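Local coordinates for protein cytochrome c-554 (Nitrosomonas europaea, PDB 1FT5) that carries electrons in ammonia oxidation, accepting them directly from hydroxylamine oxidoreductase through its four covalently bound c-type hemes, at residues A[30-34]-A[60-65]; A[4-8]-A[88-92]; A[127-131]-A[191-195]. All coordinates share one frame. Residues are numbered along the deposited sequence.

In the fold
All three contacts build heme surroundings in a chain with little regular secondary structure. Contact 1 (30-34 with 60-65) and contact 2 (4-8 with 88-92) are buried, and each includes a CXXCH heme-binding sequence; contact 3 (127-131 with 191-195) is partly buried and binds no iron. Contact 1 joins a hydrogen bond to apolar packing on an axial histidine, contact 2 relies on a carboxylate receiving backbone NH groups, and contact 3 combines aromatic packing with water bridges. Contact 1 is nested in sequence inside the loop closed by contact 2, and the two touch at Val65 and Ser90. Contacts 2 and 3 share heme G, and His92 meets Asp127 and Phe130; contacts 1 and 3 lie on opposite sides of the chain's centre.

Contact 1 of 3, residues A[30-34]-A[60-65]; sequences AMESL and CVGCHV. With HEM (protoporphyrin IX containing Fe), chain F.
Leu34 lays CD2 over one face of the His64 imidazole, a CH-pi contact 3.7 Å from the ring centroid and 8° off its normal. The ring belongs to a CXXCH c-type heme motif: in residues 60-65, Cys60 SG binds heme CAB at 1.8 Å, Cys63 SG binds CAC at 1.9 Å, and His64 NE2 ligates FE at 2.2 Å. Residues 30-34 have helical backbone angles, with Leu34 N hydrogen-bonded to Met31 O at 3.0 Å; Ala30 CA lies 5.0 Å from His64 CA, and Leu34 CA 7.6 Å from Cys60 CA. Met31 (chi1 t, chi2 p, chi3 p) curls CE to 3.5 Å from Val65 CG1, while Leu34 (m, t) also brings CD1 to 4.0 Å from Val61 CG1. Ser33 OG hydrogen-bonds a propionate of another heme. With chi1 m, His64 uses both ring nitrogens: with NE2 on the iron, ND1 donates to Ala30 O at 2.7 Å, with an N-H...O angle of 157°.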
loop_
_atom_site.group_PDB
_atom_site.type_symbol
_atom_site.label_atom_id
_atom_site.label_comp_id
_atom_site.label_asym_id
_atom_site.label_seq_id
_atom_site.Cartn_x
_atom_site.Cartn_y
_atom_site.Cartn_z
ATOM N N ALA A 30 6.116 -2.443 8.803
ATOM C CA ALA A 30 4.969 -2.967 9.568
ATOM C C ALA A 30 5.147 -4.282 10.237
ATOM O O ALA A 30 4.543 -4.502 11.326
ATOM C CB ALA A 30 3.737 -3.026 8.696
ATOM N N MET A 31 5.911 -5.184 9.630
ATOM C CA MET A 31 6.074 -6.471 10.313
ATOM C C MET A 31 6.994 -6.325 11.510
ATOM O O MET A 31 6.942 -7.138 12.441
ATOM C CB MET A 31 6.612 -7.494 9.298
ATOM C CG MET A 31 6.935 -8.897 9.847
ATOM S SD MET A 31 5.455 -9.704 10.569
ATOM C CE MET A 31 4.521 -10.085 9.155
ATOM N N GLU A 32 7.854 -5.303 11.526
ATOM C CA GLU A 32 8.751 -5.159 12.676
ATOM C C GLU A 32 7.946 -4.887 13.972
ATOM O O GLU A 32 8.325 -5.325 15.087
ATOM C CB GLU A 32 9.714 -3.987 12.468
ATOM C CG GLU A 32 10.600 -4.138 11.265
ATOM C CD GLU A 32 11.558 -5.322 11.316
ATOM O OE1 GLU A 32 11.807 -5.942 10.260
ATOM O OE2 GLU A 32 12.100 -5.625 12.392
ATOM N N SER A 33 6.808 -4.237 13.807
ATOM C CA SER A 33 5.934 -3.896 14.917
ATOM C C SER A 33 5.342 -5.123 15.564
ATOM O O SER A 33 4.938 -5.043 16.715
ATOM C CB SER A 33 4.810 -2.991 14.477
ATOM O OG SER A 33 5.337 -1.717 14.109
ATOM N N LEU A 34 5.255 -6.207 14.804
ATOM C CA LEU A 34 4.667 -7.453 15.338
ATOM C C LEU A 34 5.691 -8.271 16.111
ATOM O O LEU A 34 5.340 -9.313 16.681
ATOM C CB LEU A 34 4.040 -8.304 14.208
ATOM C CG LEU A 34 2.956 -7.589 13.371
ATOM C CD1 LEU A 34 2.227 -8.573 12.497
ATOM C CD2 LEU A 34 1.922 -6.898 14.302
ATOM N N CYS A 60 -3.226 -10.572 13.488
ATOM C CA CYS A 60 -2.411 -9.343 13.335
ATOM C C CYS A 60 -1.786 -9.165 11.971
ATOM O O CYS A 60 -1.796 -8.038 11.411
ATOM C CB CYS A 60 -1.225 -9.304 14.298
ATOM S SG CYS A 60 -1.643 -9.670 16.028
ATOM N N VAL A 61 -1.332 -10.257 11.396
ATOM C CA VAL A 61 -0.558 -10.059 10.160
ATOM C C VAL A 61 -1.280 -9.474 8.974
ATOM O O VAL A 61 -0.648 -8.803 8.145
ATOM C CB VAL A 61 0.140 -11.368 9.666
ATOM C CG1 VAL A 61 1.101 -11.973 10.722
ATOM C CG2 VAL A 61 -0.887 -12.341 9.265
ATOM N N GLY A 62 -2.593 -9.640 8.889
ATOM C CA GLY A 62 -3.304 -9.233 7.700
ATOM C C GLY A 62 -3.211 -7.762 7.377
ATOM O O GLY A 62 -3.432 -7.375 6.224
ATOM N N CYS A 63 -2.947 -6.948 8.396
ATOM C CA CYS A 63 -2.846 -5.522 8.083
ATOM C C CYS A 63 -1.403 -5.048 8.068
ATOM O O CYS A 63 -1.139 -3.850 7.954
ATOM C CB CYS A 63 -3.630 -4.710 9.126
ATOM S SG CYS A 63 -5.389 -5.092 9.020
ATOM N N HIS A 64 -0.467 -5.971 8.185
ATOM C CA HIS A 64 0.952 -5.655 8.235
ATOM C C HIS A 64 1.772 -6.282 7.087
ATOM O O HIS A 64 2.996 -6.293 7.146
ATOM C CB HIS A 64 1.521 -6.114 9.579
ATOM C CG HIS A 64 1.039 -5.267 10.746
ATOM N ND1 HIS A 64 1.842 -4.379 11.429
ATOM C CD2 HIS A 64 -0.198 -5.153 11.323
ATOM C CE1 HIS A 64 1.103 -3.763 12.385
ATOM N NE2 HIS A 64 -0.137 -4.187 12.335
ATOM N N VAL A 65 1.033 -6.816 6.119
ATOM C CA VAL A 65 1.618 -7.493 4.913
ATOM C C VAL A 65 0.742 -7.201 3.705
ATOM O O VAL A 65 -0.369 -6.682 3.802
ATOM C CB VAL A 65 1.626 -9.044 5.122
ATOM C CG1 VAL A 65 2.428 -9.415 6.373
ATOM C CG2 VAL A 65 0.162 -9.611 5.175
HETATM C CHA HEM F . -0.305 -0.126 13.940
HETATM C CHB HEM F . 0.521 -4.220 16.391
HETATM C CHC HEM F . -3.444 -6.222 14.318
HETATM C CHD HEM F . -3.963 -2.197 11.576
HETATM C C1A HEM F . 0.307 -1.087 14.789
HETATM C C2A HEM F . 1.372 -0.807 15.683
HETATM C C3A HEM F . 1.631 -1.985 16.371
HETATM C C4A HEM F . 0.669 -2.933 15.852
HETATM C CMA HEM F . 2.649 -2.256 17.496
HETATM C CAA HEM F . 2.036 0.529 15.840
HETATM C CBA HEM F . 1.260 1.459 16.770
HETATM C CGA HEM F . 2.032 2.738 17.077
HETATM O O1A HEM F . 3.207 2.870 16.667
HETATM O O2A HEM F . 1.432 3.635 17.696
HETATM C C1B HEM F . -0.502 -5.122 16.029
HETATM C C2B HEM F . -0.753 -6.391 16.684
HETATM C C3B HEM F . -1.877 -6.901 16.153
HETATM C C4B HEM F . -2.327 -5.997 15.126
HETATM C CMB HEM F . 0.128 -7.049 17.716
HETATM C CAB HEM F . -2.594 -8.217 16.493
HETATM C CBB HEM F . -2.955 -8.323 17.994
HETATM C C1C HEM F . -3.892 -5.306 13.323
HETATM C C2C HEM F . -5.021 -5.551 12.452
HETATM C C3C HEM F . -5.147 -4.430 11.644
HETATM C C4C HEM F . -4.103 -3.522 12.079
HETATM C CMC HEM F . -5.870 -6.813 12.395
HETATM C CAC HEM F . -6.083 -4.160 10.503
HETATM C CBC HEM F . -7.544 -4.602 10.602
HETATM C C1D HEM F . -3.017 -1.275 12.008
HETATM C C2D HEM F . -2.989 0.079 11.581
HETATM C C3D HEM F . -1.965 0.685 12.275
HETATM C C4D HEM F . -1.373 -0.334 13.099
HETATM C CMD HEM F . -3.952 0.696 10.561
HETATM C CAD HEM F . -1.573 2.146 12.177
HETATM C CBD HEM F . -2.201 3.059 13.248
HETATM C CGD HEM F . -1.788 4.504 13.059
HETATM O O1D HEM F . -0.641 4.824 13.372
HETATM O O2D HEM F . -2.597 5.283 12.634
HETATM N NA HEM F . -0.111 -2.426 14.839
HETATM N NB HEM F . -1.473 -4.867 15.066
HETATM N NC HEM F . -3.288 -4.086 13.039
HETATM N ND HEM F . -2.041 -1.551 12.906
HETATM FE FE HEM F . -1.558 -3.339 13.736
#

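Contact 2 of 3, residues A[4-8]-A[88-92]; sequences PFEGR and CESCH. With HEM (protoporphyrin IX containing Fe), chain G; PO4 (phosphate ion), chain C.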
loop_
_atom_site.group_PDB
_atom_site.type_symbol
_atom_site.label_atom_id
_atom_site.label_comp_id
_atom_site.label_asym_id
_atom_site.label_seq_id
_atom_site.Cartn_x
_atom_site.Cartn_y
_atom_site.Cartn_z
ATOM N N PRO A 4 -4.233 -11.530 -9.094
ATOM C CA PRO A 4 -3.402 -12.033 -8.015
ATOM C C PRO A 4 -2.320 -11.029 -7.607
ATOM O O PRO A 4 -1.832 -10.242 -8.405
ATOM C CB PRO A 4 -2.740 -13.271 -8.583
ATOM C CG PRO A 4 -3.437 -13.525 -9.917
ATOM C CD PRO A 4 -3.977 -12.239 -10.367
ATOM N N PHE A 5 -1.930 -11.076 -6.368
ATOM C CA PHE A 5 -0.787 -10.307 -5.894
ATOM C C PHE A 5 0.488 -11.033 -6.321
ATOM O O PHE A 5 0.478 -12.287 -6.506
ATOM C CB PHE A 5 -0.747 -10.316 -4.377
ATOM C CG PHE A 5 -1.713 -9.358 -3.755
ATOM C CD1 PHE A 5 -1.257 -8.090 -3.338
ATOM C CD2 PHE A 5 -3.055 -9.680 -3.617
ATOM C CE1 PHE A 5 -2.200 -7.145 -2.787
ATOM C CE2 PHE A 5 -3.961 -8.768 -3.089
ATOM C CZ PHE A 5 -3.544 -7.507 -2.684
ATOM N N GLU A 6 1.599 -10.304 -6.425
ATOM C CA GLU A 6 2.872 -10.946 -6.708
ATOM C C GLU A 6 4.026 -10.462 -5.823
ATOM O O GLU A 6 5.074 -11.116 -5.759
ATOM C CB GLU A 6 3.330 -10.760 -8.145
ATOM C CG GLU A 6 2.714 -11.605 -9.161
ATOM C CD GLU A 6 3.353 -11.285 -10.508
ATOM O OE1 GLU A 6 3.913 -12.221 -11.119
ATOM O OE2 GLU A 6 3.322 -10.076 -10.905
ATOM N N GLY A 7 3.867 -9.325 -5.145
ATOM C CA GLY A 7 4.994 -8.855 -4.364
ATOM C C GLY A 7 5.567 -7.567 -4.909
ATOM O O GLY A 7 5.257 -7.192 -6.019
ATOM N N ARG A 8 6.486 -6.980 -4.154
ATOM C CA ARG A 8 6.997 -5.654 -4.542
ATOM C C ARG A 8 8.125 -5.626 -5.530
ATOM O O ARG A 8 8.382 -4.581 -6.120
ATOM C CB ARG A 8 7.571 -4.905 -3.322
ATOM C CG ARG A 8 6.733 -4.851 -2.091
ATOM C CD ARG A 8 7.478 -4.001 -1.047
ATOM N NE ARG A 8 8.821 -4.451 -0.689
ATOM C CZ ARG A 8 9.060 -5.407 0.229
ATOM N NH1 ARG A 8 8.030 -6.028 0.878
ATOM N NH2 ARG A 8 10.293 -5.695 0.583
ATOM N N CYS A 88 3.736 -2.097 -2.124
ATOM C CA CYS A 88 3.130 -1.391 -3.252
ATOM C C CYS A 88 1.722 -1.780 -3.608
ATOM O O CYS A 88 0.870 -0.990 -3.895
ATOM C CB CYS A 88 4.057 -1.620 -4.496
ATOM S SG CYS A 88 5.803 -1.504 -4.201
ATOM N N GLU A 89 1.468 -3.105 -3.673
ATOM C CA GLU A 89 0.186 -3.585 -4.099
ATOM C C GLU A 89 -0.901 -3.371 -3.024
ATOM O O GLU A 89 -2.055 -3.379 -3.358
ATOM C CB GLU A 89 0.288 -5.062 -4.389
ATOM C CG GLU A 89 1.159 -5.397 -5.648
ATOM C CD GLU A 89 1.483 -6.883 -5.688
ATOM O OE1 GLU A 89 2.103 -7.386 -4.759
ATOM O OE2 GLU A 89 1.042 -7.560 -6.649
ATOM N N SER A 90 -0.484 -3.221 -1.767
ATOM C CA SER A 90 -1.516 -2.939 -0.752
ATOM C C SER A 90 -2.239 -1.640 -1.040
ATOM O O SER A 90 -3.401 -1.492 -0.644
ATOM C CB SER A 90 -0.935 -2.901 0.679
ATOM O OG SER A 90 -0.677 -4.216 1.131
ATOM N N CYS A 91 -1.592 -0.688 -1.733
ATOM C CA CYS A 91 -2.291 0.546 -2.113
ATOM C C CYS A 91 -2.688 0.581 -3.591
ATOM O O CYS A 91 -3.799 0.960 -3.955
ATOM C CB CYS A 91 -1.424 1.786 -1.797
ATOM S SG CYS A 91 -1.215 1.947 0.007
ATOM N N HIS A 92 -1.760 0.166 -4.439
ATOM C CA HIS A 92 -2.019 0.250 -5.861
ATOM C C HIS A 92 -2.767 -0.919 -6.466
ATOM O O HIS A 92 -3.100 -0.880 -7.644
ATOM C CB HIS A 92 -0.658 0.401 -6.578
ATOM C CG HIS A 92 -0.004 1.699 -6.254
ATOM N ND1 HIS A 92 -0.461 2.894 -6.760
ATOM C CD2 HIS A 92 1.052 1.993 -5.457
ATOM C CE1 HIS A 92 0.317 3.857 -6.252
ATOM N NE2 HIS A 92 1.253 3.384 -5.461
HETATM C CHA HEM G . 1.766 7.117 -6.562
HETATM C CHB HEM G . 4.960 3.462 -7.040
HETATM C CHC HEM G . 3.808 1.978 -2.520
HETATM C CHD HEM G . 0.215 5.237 -2.381
HETATM C C1A HEM G . 2.764 6.259 -7.043
HETATM C C2A HEM G . 3.404 6.411 -8.312
HETATM C C3A HEM G . 4.264 5.390 -8.461
HETATM C C4A HEM G . 4.195 4.590 -7.281
HETATM C CMA HEM G . 5.187 5.086 -9.658
HETATM C CAA HEM G . 3.134 7.561 -9.348
HETATM C CBA HEM G . 4.258 8.675 -9.255
HETATM C CGA HEM G . 4.442 9.240 -7.822
HETATM O O1A HEM G . 3.471 9.727 -7.284
HETATM O O2A HEM G . 5.549 9.144 -7.298
HETATM C C1B HEM G . 4.904 2.709 -5.830
HETATM C C2B HEM G . 5.765 1.596 -5.553
HETATM C C3B HEM G . 5.484 1.193 -4.258
HETATM C C4B HEM G . 4.438 2.100 -3.801
HETATM C CMB HEM G . 6.794 1.018 -6.527
HETATM C CAB HEM G . 6.059 0.104 -3.405
HETATM C CBB HEM G . 7.576 0.302 -3.165
HETATM C C1C HEM G . 2.717 2.756 -2.141
HETATM C C2C HEM G . 2.017 2.529 -0.924
HETATM C C3C HEM G . 0.998 3.359 -0.905
HETATM C C4C HEM G . 1.062 4.185 -2.073
HETATM C CMC HEM G . 2.367 1.479 0.152
HETATM C CAC HEM G . -0.122 3.432 0.179
HETATM C CBC HEM G . 0.273 3.525 1.633
HETATM C C1D HEM G . 0.345 6.073 -3.503
HETATM C C2D HEM G . -0.529 7.189 -3.788
HETATM C C3D HEM G . -0.045 7.747 -4.958
HETATM C C4D HEM G . 1.082 6.936 -5.352
HETATM C CMD HEM G . -1.762 7.594 -3.002
HETATM C CAD HEM G . -0.671 8.864 -5.782
HETATM C CBD HEM G . -1.386 8.311 -6.977
HETATM C CGD HEM G . -1.566 9.292 -8.152
HETATM O O1D HEM G . -2.110 8.834 -9.165
HETATM O O2D HEM G . -1.165 10.446 -8.015
HETATM N NA HEM G . 3.258 5.145 -6.415
HETATM N NB HEM G . 4.066 3.022 -4.751
HETATM N NC HEM G . 2.147 3.768 -2.835
HETATM N ND HEM G . 1.357 5.900 -4.467
HETATM FE FE HEM G . 2.729 4.482 -4.609
HETATM P P PO4 C . 11.984 -3.413 -2.269
HETATM O O1 PO4 C . 12.205 -4.044 -0.881
HETATM O O2 PO4 C . 12.438 -4.445 -3.351
HETATM O O3 PO4 C . 10.504 -3.034 -2.510
HETATM O O4 PO4 C . 12.810 -2.106 -2.360
#
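A single carboxylate can organise a loop that lacks regular structure, and Glu89 does so here from within the CXXCH motif of heme G. Its m, t side chain, with chi3 at -60°, reaches from helix 88-92 to the backbone of residues 4-8. Glu89 OE2 accepts from Glu6 N at 2.8 Å and Glu89 OE1 from Gly7 N at 2.6 Å, with a weak 3.4 Å bond from Glu6 N to Glu89 OE1. Gly7 suits this bend: its phi/psi of 113/172° would jam a CB against the preceding carbonyl. Phe5, chi1 m, lies along the stem of the glutamate, with CD1 3.6 Å from Glu89 CB and the ring edge toward Ser90 N. Glu6 sends its own carboxylate elsewhere, to salt bridges with Arg96 and Arg99. Arg8 (m, t, m) packs CB 3.9 Å from Cys88 SG and extends its guanidinium to a phosphate, probably from the crystallisation liquor, with NE 2.9 Å from O3 and NH2 2.9 Å from O1. Cys88 and Cys91 hold the heme by thioethers, and His92 NE2 ligates FE at 2.0 Å, with His179 as the other axial ligand. The contact thus lays the chain's N-terminal segment, just before helix 9-14, against heme-bearing helix 88-92, whose His92 meets the loop leading into helix 131-138.

Contact 3 of 3, residues A[127-131]-A[191-195]; sequences DFHFE and EPKFK. With HEM (protoporphyrin IX containing Fe), chain G.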
loop_
_atom_site.group_PDB
_atom_site.type_symbol
_atom_site.label_atom_id
_atom_site.label_comp_id
_atom_site.label_asym_id
_atom_site.label_seq_id
_atom_site.Cartn_x
_atom_site.Cartn_y
_atom_site.Cartn_z
ATOM N N ASP A 127 -5.558 0.135 -8.791
ATOM C CA ASP A 127 -6.414 1.019 -8.009
ATOM C C ASP A 127 -5.955 2.464 -8.192
ATOM O O ASP A 127 -4.762 2.719 -8.040
ATOM C CB ASP A 127 -6.232 0.649 -6.525
ATOM C CG ASP A 127 -7.334 1.160 -5.664
ATOM O OD1 ASP A 127 -7.938 2.220 -5.894
ATOM O OD2 ASP A 127 -7.622 0.478 -4.677
ATOM N N PHE A 128 -6.901 3.323 -8.585
ATOM C CA PHE A 128 -6.629 4.748 -8.706
ATOM C C PHE A 128 -7.451 5.558 -7.744
ATOM O O PHE A 128 -7.546 6.770 -7.914
ATOM C CB PHE A 128 -6.939 5.202 -10.141
ATOM C CG PHE A 128 -6.087 4.499 -11.150
ATOM C CD1 PHE A 128 -4.815 4.982 -11.432
ATOM C CD2 PHE A 128 -6.537 3.336 -11.804
ATOM C CE1 PHE A 128 -3.980 4.340 -12.343
ATOM C CE2 PHE A 128 -5.700 2.668 -12.742
ATOM C CZ PHE A 128 -4.412 3.169 -13.015
ATOM N N HIS A 129 -8.046 4.915 -6.716
ATOM C CA HIS A 129 -8.919 5.618 -5.804
ATOM C C HIS A 129 -8.405 5.455 -4.373
ATOM O O HIS A 129 -8.466 6.415 -3.577
ATOM C CB HIS A 129 -10.319 5.030 -5.933
ATOM C CG HIS A 129 -11.375 5.810 -5.229
ATOM N ND1 HIS A 129 -11.723 5.582 -3.908
ATOM C CD2 HIS A 129 -12.138 6.852 -5.651
ATOM C CE1 HIS A 129 -12.647 6.457 -3.551
ATOM N NE2 HIS A 129 -12.913 7.239 -4.587
ATOM N N PHE A 130 -7.950 4.242 -4.054
ATOM C CA PHE A 130 -7.308 3.929 -2.770
ATOM C C PHE A 130 -8.093 3.896 -1.438
ATOM O O PHE A 130 -7.719 3.123 -0.555
ATOM C CB PHE A 130 -6.128 4.922 -2.486
ATOM C CG PHE A 130 -5.140 5.058 -3.632
ATOM C CD1 PHE A 130 -5.197 6.171 -4.518
ATOM C CD2 PHE A 130 -4.219 4.072 -3.874
ATOM C CE1 PHE A 130 -4.323 6.258 -5.632
ATOM C CE2 PHE A 130 -3.332 4.153 -4.999
ATOM C CZ PHE A 130 -3.384 5.216 -5.853
ATOM N N GLU A 131 -9.120 4.716 -1.321
ATOM C CA GLU A 131 -9.821 4.856 -0.055
ATOM C C GLU A 131 -10.285 3.575 0.576
ATOM O O GLU A 131 -10.022 3.391 1.772
ATOM C CB GLU A 131 -10.989 5.828 -0.152
ATOM C CG GLU A 131 -11.468 6.189 1.234
ATOM C CD GLU A 131 -12.419 7.366 1.275
ATOM O OE1 GLU A 131 -12.731 7.981 0.218
ATOM O OE2 GLU A 131 -12.868 7.670 2.409
ATOM N N GLU A 191 -9.343 8.770 -17.248
ATOM C CA GLU A 191 -9.946 8.158 -16.066
ATOM C C GLU A 191 -9.953 6.641 -16.081
ATOM O O GLU A 191 -9.880 6.008 -17.135
ATOM C CB GLU A 191 -11.377 8.652 -15.948
ATOM C CG GLU A 191 -11.490 10.140 -15.724
ATOM C CD GLU A 191 -11.075 10.563 -14.320
ATOM O OE1 GLU A 191 -11.183 9.755 -13.383
ATOM O OE2 GLU A 191 -10.655 11.726 -14.172
ATOM N N PRO A 192 -10.012 6.013 -14.904
ATOM C CA PRO A 192 -10.072 6.644 -13.580
ATOM C C PRO A 192 -8.725 7.198 -13.150
ATOM O O PRO A 192 -7.694 6.537 -13.206
ATOM C CB PRO A 192 -10.569 5.522 -12.669
ATOM C CG PRO A 192 -10.019 4.314 -13.271
ATOM C CD PRO A 192 -10.003 4.549 -14.796
ATOM N N LYS A 193 -8.769 8.444 -12.700
ATOM C CA LYS A 193 -7.583 9.175 -12.279
ATOM C C LYS A 193 -7.783 9.591 -10.816
ATOM O O LYS A 193 -8.825 10.084 -10.445
ATOM C CB LYS A 193 -7.405 10.431 -13.143
ATOM C CG LYS A 193 -6.073 11.096 -12.942
ATOM C CD LYS A 193 -5.832 12.050 -14.102
ATOM C CE LYS A 193 -6.137 13.414 -13.695
ATOM N NZ LYS A 193 -5.502 14.385 -14.672
ATOM N N PHE A 194 -6.760 9.351 -10.021
ATOM C CA PHE A 194 -6.835 9.716 -8.594
ATOM C C PHE A 194 -7.108 11.211 -8.468
ATOM O O PHE A 194 -6.458 12.025 -9.147
ATOM C CB PHE A 194 -5.507 9.383 -7.906
ATOM C CG PHE A 194 -5.499 9.706 -6.432
ATOM C CD1 PHE A 194 -4.358 10.304 -5.858
ATOM C CD2 PHE A 194 -6.603 9.397 -5.644
ATOM C CE1 PHE A 194 -4.332 10.599 -4.434
ATOM C CE2 PHE A 194 -6.576 9.688 -4.246
ATOM C CZ PHE A 194 -5.454 10.274 -3.679
ATOM N N LYS A 195 -8.071 11.559 -7.608
ATOM C CA LYS A 195 -8.474 12.949 -7.389
ATOM C C LYS A 195 -7.392 13.913 -7.059
ATOM O O LYS A 195 -7.553 15.139 -7.314
ATOM C CB LYS A 195 -9.603 13.045 -6.350
ATOM C CG LYS A 195 -9.213 12.573 -4.917
ATOM C CD LYS A 195 -10.486 12.547 -4.081
ATOM C CE LYS A 195 -10.189 12.436 -2.571
ATOM N NZ LYS A 195 -11.490 12.406 -1.781
HETATM C CHA HEM G . 1.766 7.117 -6.562
HETATM C CHB HEM G . 4.960 3.462 -7.040
HETATM C CHC HEM G . 3.808 1.978 -2.520
HETATM C CHD HEM G . 0.215 5.237 -2.381
HETATM C C1A HEM G . 2.764 6.259 -7.043
HETATM C C2A HEM G . 3.404 6.411 -8.312
HETATM C C3A HEM G . 4.264 5.390 -8.461
HETATM C C4A HEM G . 4.195 4.590 -7.281
HETATM C CMA HEM G . 5.187 5.086 -9.658
HETATM C CAA HEM G . 3.134 7.561 -9.348
HETATM C CBA HEM G . 4.258 8.675 -9.255
HETATM C CGA HEM G . 4.442 9.240 -7.822
HETATM O O1A HEM G . 3.471 9.727 -7.284
HETATM O O2A HEM G . 5.549 9.144 -7.298
HETATM C C1B HEM G . 4.904 2.709 -5.830
HETATM C C2B HEM G . 5.765 1.596 -5.553
HETATM C C3B HEM G . 5.484 1.193 -4.258
HETATM C C4B HEM G . 4.438 2.100 -3.801
HETATM C CMB HEM G . 6.794 1.018 -6.527
HETATM C CAB HEM G . 6.059 0.104 -3.405
HETATM C CBB HEM G . 7.576 0.302 -3.165
HETATM C C1C HEM G . 2.717 2.756 -2.141
HETATM C C2C HEM G . 2.017 2.529 -0.924
HETATM C C3C HEM G . 0.998 3.359 -0.905
HETATM C C4C HEM G . 1.062 4.185 -2.073
HETATM C CMC HEM G . 2.367 1.479 0.152
HETATM C CAC HEM G . -0.122 3.432 0.179
HETATM C CBC HEM G . 0.273 3.525 1.633
HETATM C C1D HEM G . 0.345 6.073 -3.503
HETATM C C2D HEM G . -0.529 7.189 -3.788
HETATM C C3D HEM G . -0.045 7.747 -4.958
HETATM C C4D HEM G . 1.082 6.936 -5.352
HETATM C CMD HEM G . -1.762 7.594 -3.002
HETATM C CAD HEM G . -0.671 8.864 -5.782
HETATM C CBD HEM G . -1.386 8.311 -6.977
HETATM C CGD HEM G . -1.566 9.292 -8.152
HETATM O O1D HEM G . -2.110 8.834 -9.165
HETATM O O2D HEM G . -1.165 10.446 -8.015
HETATM N NA HEM G . 3.258 5.145 -6.415
HETATM N NB HEM G . 4.066 3.022 -4.751
HETATM N NC HEM G . 2.147 3.768 -2.835
HETATM N ND HEM G . 1.357 5.900 -4.467
HETATM FE FE HEM G . 2.729 4.482 -4.609
HETATM O O HOH W 1 -10.365 7.757 -8.791
HETATM O O HOH W 2 -11.883 9.366 -2.116
#
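This is a partly buried aromatic contact between two loops beside heme G, one leading into helix 131-138 and the other running from strand 188-189 toward helix 197-202. Phe130 and Phe194 form a T-shaped pair: the edge of Phe130 points at the face of Phe194, with centroids 5.0 Å apart and planes at 85°. Both rings border the heme, Phe130 CE1 lying 3.8 Å from CBD, and Phe130 also meets the ring of the axial ligand His92. Phe128 packs CD2 3.9 Å from Pro192 CG, and Pro192 O sits over its ring face, 3.3 Å from Phe128 CG; a cis peptide precedes the proline. In the first loop, OD1 of Asp127 accepts from His129 N at 2.8 Å, an Asx turn, and from Phe130 N at 2.7 Å, completing an Asx motif. The backbones meet through a CA-H...O contact of 3.1 Å from Phe194 CA to Phe128 O. One water joins Phe128 O to Lys193 O, and another joins Glu131 OE1 to Lys195 NZ. Direct contact therefore rests on ring packing and close carbonyls, whereas conventional hydrogen bonding between the loops is relayed by water.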